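Local atomic coordinates of Bd3460 (Bdellovibrio bacteriovorus, PDB entry 5CEC), a protein that is an ankyrin-repeat immunity protein that binds the predatory endopeptidase Bd3459 and probably protects the predator from its own enzyme during prey invasion. Residues T162-R173 and L192-V203; V104-E113 and R137-S148. All coordinates share one frame; numbering follows the deposited sequence.

Interaction 1: residues T162-R173 and L192-V203; sequences TLGETALFAVAR and LKNKKGQTALDV
Phe-169 packs against residues 192-203, with Ala-200 CB over one face of its ring, 4.3 Å from the centroid and almost on the normal, in a CH-pi contact. The rim of the ring, at CE2, approaches Gln-198 O to 3.3 Å, and Val-203 CG2 touches CD2, the side chains crossing at about a right angle. Ala-172 and Leu-168 extend this apolar patch over Ala-200 CB. Next to it, Glu-165 and Asn-194 run side by side, their carboxylate and amide planes only 9° apart, and Asn-194 ND2 donates over 2.9 Å to the anti lone pair of Glu-165 OE2. The syn side of the carboxylate is taken by Arg-173, which grips it end-on through NH1 and NH2 while Val-203 CB packs over one face of its guanidinium. Asn-194 CG sits between the backbone N and the carbonyl carbon (chi1 69°), which turns the amide back over its own turn: OD1 accepts from Gln-198 N, and ND2 also reaches Gln-198 OE1. In the loops before the helices, as in ankyrin finger loops, Lys-195 N binds Leu-163 O at 3.0 Å, and its extended chain carries NZ to Thr-162 O. Thr-199 and Asp-202 form a capping box at the N-terminus of helix 200-206. Two donors on OE2 and a third on OE1 would probably hold Glu-165 as an anion and fix its rotation, joining loop and helix through a buried carboxylate paired with Arg-173.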
loop_
_atom_site.group_PDB
_atom_site.type_symbol
_atom_site.label_atom_id
_atom_site.label_comp_id
_atom_site.label_asym_id
_atom_site.label_seq_id
_atom_site.Cartn_x
_atom_site.Cartn_y
_atom_site.Cartn_z
ATOM N N THR B 162 -29.827 -7.310 5.525
ATOM C CA THR B 162 -31.102 -6.637 5.456
ATOM C C THR B 162 -31.914 -7.015 4.246
ATOM O O THR B 162 -33.136 -6.929 4.279
ATOM C CB THR B 162 -30.893 -5.120 5.470
ATOM O OG1 THR B 162 -30.202 -4.787 6.667
ATOM C CG2 THR B 162 -32.213 -4.342 5.340
ATOM N N LEU B 163 -31.222 -7.420 3.182
ATOM C CA LEU B 163 -31.839 -7.853 1.934
ATOM C C LEU B 163 -32.148 -9.356 1.887
ATOM O O LEU B 163 -32.587 -9.868 0.876
ATOM C CB LEU B 163 -30.947 -7.436 0.763
ATOM C CG LEU B 163 -30.559 -5.944 0.731
ATOM C CD1 LEU B 163 -29.697 -5.629 -0.486
ATOM C CD2 LEU B 163 -31.798 -5.067 0.768
ATOM N N GLY B 164 -31.928 -10.051 2.987
ATOM C CA GLY B 164 -32.178 -11.468 3.080
ATOM C C GLY B 164 -31.097 -12.355 2.528
ATOM O O GLY B 164 -31.378 -13.512 2.244
ATOM N N GLU B 165 -29.888 -11.815 2.355
ATOM C CA GLU B 165 -28.803 -12.573 1.743
ATOM C C GLU B 165 -27.750 -12.932 2.767
ATOM O O GLU B 165 -27.427 -12.140 3.655
ATOM C CB GLU B 165 -28.174 -11.742 0.608
ATOM C CG GLU B 165 -29.141 -11.574 -0.546
ATOM C CD GLU B 165 -28.535 -10.986 -1.809
ATOM O OE1 GLU B 165 -27.362 -10.535 -1.782
ATOM O OE2 GLU B 165 -29.250 -10.955 -2.828
ATOM N N THR B 166 -27.209 -14.139 2.626
ATOM C CA THR B 166 -26.058 -14.623 3.368
ATOM C C THR B 166 -24.812 -14.564 2.496
ATOM O O THR B 166 -24.845 -14.177 1.314
ATOM C CB THR B 166 -26.321 -16.064 3.799
ATOM O OG1 THR B 166 -26.513 -16.835 2.614
ATOM C CG2 THR B 166 -27.555 -16.149 4.677
ATOM N N ALA B 167 -23.690 -14.938 3.086
ATOM C CA ALA B 167 -22.403 -14.984 2.361
ATOM C C ALA B 167 -22.456 -15.806 1.100
ATOM O O ALA B 167 -21.794 -15.475 0.120
ATOM C CB ALA B 167 -21.308 -15.497 3.269
ATOM N N LEU B 168 -23.250 -16.879 1.117
ATOM C CA LEU B 168 -23.401 -17.703 -0.085
ATOM C C LEU B 168 -23.835 -16.883 -1.292
ATOM O O LEU B 168 -23.401 -17.158 -2.405
ATOM C CB LEU B 168 -24.371 -18.858 0.181
ATOM C CG LEU B 168 -24.371 -19.948 -0.897
ATOM C CD1 LEU B 168 -23.080 -20.757 -0.864
ATOM C CD2 LEU B 168 -25.523 -20.900 -0.676
ATOM N N PHE B 169 -24.705 -15.908 -1.071
ATOM C CA PHE B 169 -25.184 -15.041 -2.157
ATOM C C PHE B 169 -24.070 -14.133 -2.672
ATOM O O PHE B 169 -23.930 -13.918 -3.886
ATOM C CB PHE B 169 -26.344 -14.165 -1.654
ATOM C CG PHE B 169 -27.632 -14.897 -1.481
ATOM C CD1 PHE B 169 -27.838 -15.803 -0.445
ATOM C CD2 PHE B 169 -28.669 -14.671 -2.354
ATOM C CE1 PHE B 169 -29.042 -16.442 -0.317
ATOM C CE2 PHE B 169 -29.875 -15.310 -2.231
ATOM C CZ PHE B 169 -30.076 -16.192 -1.199
ATOM N N ALA B 170 -23.290 -13.551 -1.758
ATOM C CA ALA B 170 -22.207 -12.666 -2.180
ATOM C C ALA B 170 -21.162 -13.391 -3.007
ATOM O O ALA B 170 -20.711 -12.899 -4.029
ATOM C CB ALA B 170 -21.561 -12.028 -0.961
ATOM N N VAL B 171 -20.774 -14.575 -2.542
ATOM C CA VAL B 171 -19.818 -15.399 -3.255
ATOM C C VAL B 171 -20.418 -15.972 -4.521
ATOM O O VAL B 171 -19.714 -16.133 -5.532
ATOM C CB VAL B 171 -19.236 -16.479 -2.332
ATOM C CG1 VAL B 171 -18.472 -17.538 -3.071
ATOM C CG2 VAL B 171 -18.449 -15.821 -1.204
ATOM N N ALA B 172 -21.705 -16.268 -4.511
ATOM C CA ALA B 172 -22.375 -16.694 -5.750
ATOM C C ALA B 172 -22.196 -15.634 -6.825
ATOM O O ALA B 172 -21.954 -15.966 -7.987
ATOM C CB ALA B 172 -23.852 -16.956 -5.492
ATOM N N ARG B 173 -22.364 -14.350 -6.469
ATOM C CA ARG B 173 -22.163 -13.298 -7.489
ATOM C C ARG B 173 -20.700 -13.115 -7.875
ATOM O O ARG B 173 -20.369 -13.073 -9.071
ATOM C CB ARG B 173 -22.666 -11.970 -6.976
ATOM C CG ARG B 173 -24.148 -11.879 -6.811
ATOM C CD ARG B 173 -24.589 -10.433 -6.700
ATOM N NE ARG B 173 -26.021 -10.312 -6.469
ATOM C CZ ARG B 173 -26.625 -10.383 -5.289
ATOM N NH1 ARG B 173 -25.936 -10.606 -4.172
ATOM N NH2 ARG B 173 -27.934 -10.267 -5.257
ATOM N N LEU B 192 -31.968 -21.108 1.044
ATOM C CA LEU B 192 -32.484 -19.808 1.472
ATOM C C LEU B 192 -32.857 -18.961 0.270
ATOM O O LEU B 192 -32.220 -19.030 -0.781
ATOM C CB LEU B 192 -31.457 -19.067 2.327
ATOM C CG LEU B 192 -31.062 -19.791 3.617
ATOM C CD1 LEU B 192 -29.950 -19.065 4.347
ATOM C CD2 LEU B 192 -32.273 -19.901 4.534
ATOM N N LYS B 193 -33.868 -18.136 0.453
ATOM C CA LYS B 193 -34.232 -17.140 -0.532
ATOM C C LYS B 193 -34.110 -15.752 0.082
ATOM O O LYS B 193 -34.429 -15.551 1.255
ATOM C CB LYS B 193 -35.668 -17.382 -0.971
ATOM C CG LYS B 193 -35.827 -18.616 -1.844
ATOM C CD LYS B 193 -37.256 -18.825 -2.284
ATOM C CE LYS B 193 -37.313 -19.955 -3.298
ATOM N NZ LYS B 193 -38.696 -20.205 -3.767
ATOM N N ASN B 194 -33.643 -14.793 -0.716
ATOM C CA ASN B 194 -33.576 -13.409 -0.297
ATOM C C ASN B 194 -34.949 -12.759 -0.365
ATOM O O ASN B 194 -35.954 -13.412 -0.675
ATOM C CB ASN B 194 -32.497 -12.640 -1.091
ATOM C CG ASN B 194 -32.856 -12.432 -2.546
ATOM O OD1 ASN B 194 -33.999 -12.618 -2.953
ATOM N ND2 ASN B 194 -31.867 -12.039 -3.337
ATOM N N LYS B 195 -34.991 -11.465 -0.048
ATOM C CA LYS B 195 -36.265 -10.756 0.020
ATOM C C LYS B 195 -36.923 -10.516 -1.361
ATOM O O LYS B 195 -38.121 -10.188 -1.425
ATOM C CB LYS B 195 -36.134 -9.467 0.850
ATOM C CG LYS B 195 -36.059 -9.753 2.343
ATOM C CD LYS B 195 -35.734 -8.563 3.220
ATOM C CE LYS B 195 -35.689 -8.997 4.686
ATOM N NZ LYS B 195 -35.377 -7.836 5.594
ATOM N N LYS B 196 -36.158 -10.722 -2.442
ATOM C CA LYS B 196 -36.671 -10.752 -3.815
ATOM C C LYS B 196 -37.147 -12.144 -4.243
ATOM O O LYS B 196 -37.620 -12.310 -5.359
ATOM C CB LYS B 196 -35.632 -10.251 -4.822
ATOM C CG LYS B 196 -35.239 -8.781 -4.716
ATOM C CD LYS B 196 -34.229 -8.531 -5.819
ATOM C CE LYS B 196 -33.601 -7.162 -5.778
ATOM N NZ LYS B 196 -32.518 -7.127 -6.805
ATOM N N GLY B 197 -37.025 -13.136 -3.363
ATOM C CA GLY B 197 -37.380 -14.513 -3.681
ATOM C C GLY B 197 -36.337 -15.304 -4.446
ATOM O O GLY B 197 -36.633 -16.368 -4.985
ATOM N N GLN B 198 -35.120 -14.782 -4.507
ATOM C CA GLN B 198 -34.031 -15.406 -5.243
ATOM C C GLN B 198 -33.182 -16.319 -4.352
ATOM O O GLN B 198 -32.906 -16.007 -3.198
ATOM C CB GLN B 198 -33.081 -14.343 -5.814
ATOM C CG GLN B 198 -33.694 -13.316 -6.751
ATOM C CD GLN B 198 -32.654 -12.259 -7.114
ATOM O OE1 GLN B 198 -32.172 -11.532 -6.251
ATOM N NE2 GLN B 198 -32.287 -12.192 -8.391
ATOM N N THR B 199 -32.748 -17.437 -4.911
ATOM C CA THR B 199 -31.728 -18.276 -4.290
ATOM C C THR B 199 -30.334 -17.778 -4.646
ATOM O O THR B 199 -30.171 -16.910 -5.507
ATOM C CB THR B 199 -31.850 -19.713 -4.786
ATOM O OG1 THR B 199 -31.664 -19.724 -6.203
ATOM C CG2 THR B 199 -33.224 -20.324 -4.433
ATOM N N ALA B 200 -29.312 -18.361 -4.036
ATOM C CA ALA B 200 -27.933 -18.063 -4.398
ATOM C C ALA B 200 -27.654 -18.425 -5.857
ATOM O O ALA B 200 -26.974 -17.696 -6.554
ATOM C CB ALA B 200 -26.961 -18.761 -3.464
ATOM N N LEU B 201 -28.166 -19.557 -6.318
ATOM C CA LEU B 201 -28.026 -19.928 -7.721
ATOM C C LEU B 201 -28.645 -18.847 -8.626
ATOM O O LEU B 201 -28.040 -18.459 -9.628
ATOM C CB LEU B 201 -28.710 -21.281 -7.971
ATOM C CG LEU B 201 -28.758 -21.749 -9.432
ATOM C CD1 LEU B 201 -27.369 -21.752 -10.053
ATOM C CD2 LEU B 201 -29.378 -23.127 -9.504
ATOM N N ASP B 202 -29.837 -18.357 -8.266
ATOM C CA ASP B 202 -30.497 -17.317 -9.048
ATOM C C ASP B 202 -29.549 -16.102 -9.183
ATOM O O ASP B 202 -29.423 -15.519 -10.266
ATOM C CB ASP B 202 -31.798 -16.847 -8.398
ATOM C CG ASP B 202 -32.924 -17.840 -8.520
ATOM O OD1 ASP B 202 -32.941 -18.675 -9.453
ATOM O OD2 ASP B 202 -33.835 -17.735 -7.685
ATOM N N VAL B 203 -28.915 -15.689 -8.094
ATOM C CA VAL B 203 -28.096 -14.474 -8.169
ATOM C C VAL B 203 -26.783 -14.716 -8.897
ATOM O O VAL B 203 -26.237 -13.809 -9.511
ATOM C CB VAL B 203 -27.909 -13.751 -6.805
ATOM C CG1 VAL B 203 -29.253 -13.502 -6.152
ATOM C CG2 VAL B 203 -26.962 -14.474 -5.874
HETATM O O HOH W 1 -33.224 -9.118 -1.726
HETATM O O HOH W 2 -32.517 -15.720 3.421
HETATM O O HOH W 3 -27.031 -11.067 -9.110
HETATM O O HOH W 4 -30.340 -9.677 -6.871
#

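Interaction 2: residues V104-E113 and R137-S148; sequences VTNDAYDVAE and RAAQNNKKTAES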
loop_
_atom_site.group_PDB
_atom_site.type_symbol
_atom_site.label_atom_id
_atom_site.label_comp_id
_atom_site.label_asym_id
_atom_site.label_seq_id
_atom_site.Cartn_x
_atom_site.Cartn_y
_atom_site.Cartn_z
ATOM N N VAL B 104 -12.146 -4.959 9.462
ATOM C CA VAL B 104 -12.532 -5.893 8.402
ATOM C C VAL B 104 -12.793 -5.153 7.110
ATOM O O VAL B 104 -12.286 -5.534 6.034
ATOM C CB VAL B 104 -13.734 -6.746 8.857
ATOM C CG1 VAL B 104 -14.374 -7.466 7.690
ATOM C CG2 VAL B 104 -13.242 -7.718 9.928
ATOM N N THR B 105 -13.578 -4.080 7.171
ATOM C CA THR B 105 -13.977 -3.396 5.946
ATOM C C THR B 105 -12.832 -2.653 5.267
ATOM O O THR B 105 -12.916 -2.393 4.069
ATOM C CB THR B 105 -15.130 -2.411 6.173
ATOM O OG1 THR B 105 -14.737 -1.440 7.127
ATOM C CG2 THR B 105 -16.405 -3.128 6.639
ATOM N N ASN B 106 -11.775 -2.329 6.001
ATOM C CA ASN B 106 -10.579 -1.736 5.420
ATOM C C ASN B 106 -9.447 -2.727 5.200
ATOM O O ASN B 106 -8.320 -2.314 4.962
ATOM C CB ASN B 106 -10.136 -0.532 6.258
ATOM C CG ASN B 106 -11.034 0.684 6.053
ATOM O OD1 ASN B 106 -10.813 1.488 5.116
ATOM N ND2 ASN B 106 -12.049 0.838 6.906
ATOM N N ASP B 107 -9.772 -4.023 5.213
ATOM C CA ASP B 107 -8.828 -5.105 4.940
ATOM C C ASP B 107 -7.647 -5.133 5.899
ATOM O O ASP B 107 -6.596 -5.683 5.580
ATOM C CB ASP B 107 -8.344 -5.086 3.480
ATOM C CG ASP B 107 -9.424 -5.408 2.470
ATOM O OD1 ASP B 107 -10.618 -5.371 2.754
ATOM O OD2 ASP B 107 -9.104 -5.722 1.325
ATOM N N ALA B 108 -7.862 -4.655 7.135
ATOM C CA ALA B 108 -6.873 -4.750 8.200
ATOM C C ALA B 108 -7.141 -6.023 8.994
ATOM O O ALA B 108 -7.593 -6.002 10.128
ATOM C CB ALA B 108 -6.903 -3.533 9.088
ATOM N N TYR B 109 -6.871 -7.151 8.358
ATOM C CA TYR B 109 -7.231 -8.438 8.921
ATOM C C TYR B 109 -6.313 -8.899 10.043
ATOM O O TYR B 109 -6.763 -9.628 10.918
ATOM C CB TYR B 109 -7.352 -9.472 7.803
ATOM C CG TYR B 109 -8.672 -9.317 7.074
ATOM C CD1 TYR B 109 -9.860 -9.725 7.669
ATOM C CD2 TYR B 109 -8.761 -8.714 5.807
ATOM C CE1 TYR B 109 -11.084 -9.582 7.046
ATOM C CE2 TYR B 109 -9.986 -8.554 5.175
ATOM C CZ TYR B 109 -11.146 -8.994 5.786
ATOM O OH TYR B 109 -12.373 -8.892 5.186
ATOM N N ASP B 110 -5.071 -8.426 10.067
ATOM C CA ASP B 110 -4.252 -8.596 11.277
ATOM C C ASP B 110 -4.881 -7.925 12.509
ATOM O O ASP B 110 -4.929 -8.499 13.614
ATOM C CB ASP B 110 -2.810 -8.094 11.052
ATOM C CG ASP B 110 -2.719 -6.573 10.543
ATOM O OD1 ASP B 110 -3.727 -5.924 10.034
ATOM O OD2 ASP B 110 -1.587 -6.035 10.668
ATOM N N VAL B 111 -5.379 -6.713 12.308
ATOM C CA VAL B 111 -6.060 -5.989 13.355
ATOM C C VAL B 111 -7.347 -6.717 13.735
ATOM O O VAL B 111 -7.677 -6.873 14.927
ATOM C CB VAL B 111 -6.341 -4.528 12.953
ATOM C CG1 VAL B 111 -7.276 -3.881 13.958
ATOM C CG2 VAL B 111 -5.047 -3.730 12.853
ATOM N N ALA B 112 -8.078 -7.176 12.737
ATOM C CA ALA B 112 -9.340 -7.873 13.006
ATOM C C ALA B 112 -9.049 -9.093 13.903
ATOM O O ALA B 112 -9.781 -9.330 14.887
ATOM C CB ALA B 112 -10.009 -8.326 11.713
ATOM N N GLU B 113 -8.016 -9.875 13.566
ATOM C CA GLU B 113 -7.667 -11.023 14.392
ATOM C C GLU B 113 -7.348 -10.639 15.813
ATOM O O GLU B 113 -7.788 -11.326 16.740
ATOM C CB GLU B 113 -6.525 -11.848 13.793
ATOM C CG GLU B 113 -6.925 -12.574 12.517
ATOM C CD GLU B 113 -7.956 -13.635 12.792
ATOM O OE1 GLU B 113 -7.615 -14.648 13.433
ATOM O OE2 GLU B 113 -9.121 -13.408 12.442
ATOM N N ARG B 137 -18.633 -10.000 4.993
ATOM C CA ARG B 137 -17.570 -9.196 4.456
ATOM C C ARG B 137 -16.239 -9.950 4.519
ATOM O O ARG B 137 -15.452 -9.967 3.557
ATOM C CB ARG B 137 -17.510 -7.830 5.158
ATOM C CG ARG B 137 -16.496 -6.867 4.557
ATOM C CD ARG B 137 -16.697 -6.561 3.079
ATOM N NE ARG B 137 -18.096 -6.210 2.800
ATOM C CZ ARG B 137 -18.652 -5.002 2.965
ATOM N NH1 ARG B 137 -17.913 -3.963 3.293
ATOM N NH2 ARG B 137 -19.954 -4.856 2.795
ATOM N N ALA B 138 -15.955 -10.569 5.664
ATOM C CA ALA B 138 -14.753 -11.418 5.792
ATOM C C ALA B 138 -14.786 -12.614 4.833
ATOM O O ALA B 138 -13.777 -12.956 4.226
ATOM C CB ALA B 138 -14.608 -11.887 7.224
ATOM N N ALA B 139 -15.951 -13.221 4.652
ATOM C CA ALA B 139 -16.062 -14.397 3.786
ATOM C C ALA B 139 -15.680 -14.120 2.371
ATOM O O ALA B 139 -15.112 -14.972 1.700
ATOM C CB ALA B 139 -17.464 -14.996 3.838
ATOM N N GLN B 140 -15.966 -12.926 1.886
ATOM C CA GLN B 140 -15.581 -12.594 0.528
ATOM C C GLN B 140 -14.089 -12.391 0.374
ATOM O O GLN B 140 -13.602 -12.446 -0.728
ATOM C CB GLN B 140 -16.294 -11.351 0.032
ATOM C CG GLN B 140 -17.771 -11.536 -0.256
ATOM C CD GLN B 140 -18.354 -10.373 -1.056
ATOM O OE1 GLN B 140 -19.024 -9.510 -0.471
ATOM N NE2 GLN B 140 -18.116 -10.317 -2.342
ATOM N N ASN B 141 -13.354 -12.148 1.454
ATOM C CA ASN B 141 -12.014 -11.567 1.380
ATOM C C ASN B 141 -10.919 -12.253 2.177
ATOM O O ASN B 141 -9.787 -12.222 1.741
ATOM C CB ASN B 141 -12.089 -10.094 1.796
ATOM C CG ASN B 141 -12.853 -9.273 0.795
ATOM O OD1 ASN B 141 -12.430 -9.122 -0.357
ATOM N ND2 ASN B 141 -14.032 -8.808 1.186
ATOM N N ASN B 142 -11.189 -12.760 3.382
ATOM C CA ASN B 142 -10.132 -13.316 4.222
ATOM C C ASN B 142 -10.650 -14.513 4.972
ATOM O O ASN B 142 -11.404 -14.374 5.926
ATOM C CB ASN B 142 -9.585 -12.249 5.184
ATOM C CG ASN B 142 -8.347 -12.716 5.902
ATOM O OD1 ASN B 142 -8.426 -13.556 6.808
ATOM N ND2 ASN B 142 -7.184 -12.212 5.477
ATOM N N LYS B 143 -10.220 -15.694 4.540
ATOM C CA LYS B 143 -10.707 -16.941 5.079
ATOM C C LYS B 143 -10.371 -17.134 6.556
ATOM O O LYS B 143 -11.200 -17.616 7.312
ATOM C CB LYS B 143 -10.131 -18.115 4.238
ATOM C CG LYS B 143 -10.540 -19.511 4.667
ATOM C CD LYS B 143 -9.679 -20.584 3.980
ATOM C CE LYS B 143 -10.354 -21.237 2.788
ATOM N NZ LYS B 143 -9.842 -22.628 2.626
ATOM N N LYS B 144 -9.172 -16.742 6.959
ATOM C CA LYS B 144 -8.743 -16.911 8.344
ATOM C C LYS B 144 -9.670 -16.127 9.270
ATOM O O LYS B 144 -10.107 -16.659 10.277
ATOM C CB LYS B 144 -7.296 -16.452 8.510
ATOM C CG LYS B 144 -6.757 -16.546 9.934
ATOM C CD LYS B 144 -5.275 -16.197 9.988
ATOM C CE LYS B 144 -4.748 -16.247 11.414
ATOM N NZ LYS B 144 -3.302 -15.893 11.487
ATOM N N THR B 145 -9.977 -14.874 8.933
ATOM C CA THR B 145 -10.857 -14.081 9.782
ATOM C C THR B 145 -12.299 -14.567 9.713
ATOM O O THR B 145 -12.984 -14.602 10.718
ATOM C CB THR B 145 -10.707 -12.577 9.503
ATOM O OG1 THR B 145 -9.422 -12.154 9.961
ATOM C CG2 THR B 145 -11.750 -11.761 10.247
ATOM N N ALA B 146 -12.747 -15.009 8.545
ATOM C CA ALA B 146 -14.078 -15.592 8.462
ATOM C C ALA B 146 -14.189 -16.790 9.445
ATOM O O ALA B 146 -15.198 -16.950 10.138
ATOM C CB ALA B 146 -14.380 -16.019 7.024
ATOM N N GLU B 147 -13.167 -17.647 9.458
ATOM C CA GLU B 147 -13.099 -18.798 10.389
ATOM C C GLU B 147 -13.076 -18.328 11.850
ATOM O O GLU B 147 -13.756 -18.901 12.682
ATOM C CB GLU B 147 -11.897 -19.701 10.067
ATOM C CG GLU B 147 -12.054 -20.431 8.761
ATOM C CD GLU B 147 -10.933 -21.358 8.388
ATOM O OE1 GLU B 147 -9.764 -21.099 8.731
ATOM O OE2 GLU B 147 -11.235 -22.362 7.707
ATOM N N SER B 148 -12.296 -17.295 12.155
ATOM C CA SER B 148 -12.264 -16.768 13.506
ATOM C C SER B 148 -13.621 -16.266 13.977
ATOM O O SER B 148 -13.983 -16.434 15.144
ATOM C CB SER B 148 -11.207 -15.685 13.651
ATOM O OG SER B 148 -9.893 -16.218 13.452
HETATM O O HOH W 5 -15.068 -3.264 2.622
#
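Tyr-109 and Asn-142 form the tight centre of this contact. Asn-142 CB lies over the middle of the Tyr-109 ring, 3.4 Å from its centroid and almost on the ring normal, and the Asn-142 amide continues the stack with its plane 16° from that of the ring. Asn-142 CG is anti to the backbone N (chi1 -170°), a torsion that lays the amide along the ring while OD1 caps the following helix by accepting from Thr-145 N at 2.9 Å. Thr-145 meets the ring at its edge and enters as a knob among Val-104, Tyr-109, Ala-112 and Glu-113. At the far end of the ring, Tyr-109 OH rests 3.5 Å from Ala-138 CA. The side-by-side stacking of helical hairpins is that of an ankyrin solenoid: helices 109-113 and 143-148 run nearly parallel at 19°, with axes 9.9 Å apart. Beside the ring, Glu-113 closes the packing: bent at chi2, it slides past Thr-145 and takes one hydroxyl on each oxygen, Ser-148 OG on the syn lone pair of OE1 and Thr-145 OG1 on the anti side of OE2, both at 2.8 Å. The solvent side is looser. There exposed Lys-144 runs extended past Glu-113 OE1, its NZ staying 4.9 Å from that oxygen, too far for a salt bridge. Buried Arg-137, by contrast, sets its CG against Val-104 CG1, is salt-bridged to Asp-132 and is joined to Thr-105 O by a water. Asn-141 ND2 and Asn-142 ND2 hydrogen-bond Gln-400 and Ser-345 of the Bd3459 chain, respectively, and Asp-107 forms a salt bridge with its Lys-403.

From the N terminus, interaction 2 comes first: 104-113 pairs with 137-148 across 23 intervening residues, joining helices 99-105 and 109-117 to helices 134-141 and 143-152. Interaction 1 opens only after that loop has closed and spans 18 residues between 162-173 and 192-203, tying helices 167-174 and 200-206 and the loops before them. The two therefore follow in series, neither nested nor crossed, with centres about 21 Å apart. They meet where helix 134-141 lies against helix 167-174: Ala-139 CB packs on Ala-167 CB at 3.9 Å, and Gln-140 on Ala-170. Interaction 2 is near the middle of the solenoid, interaction 1 toward its C-terminal end.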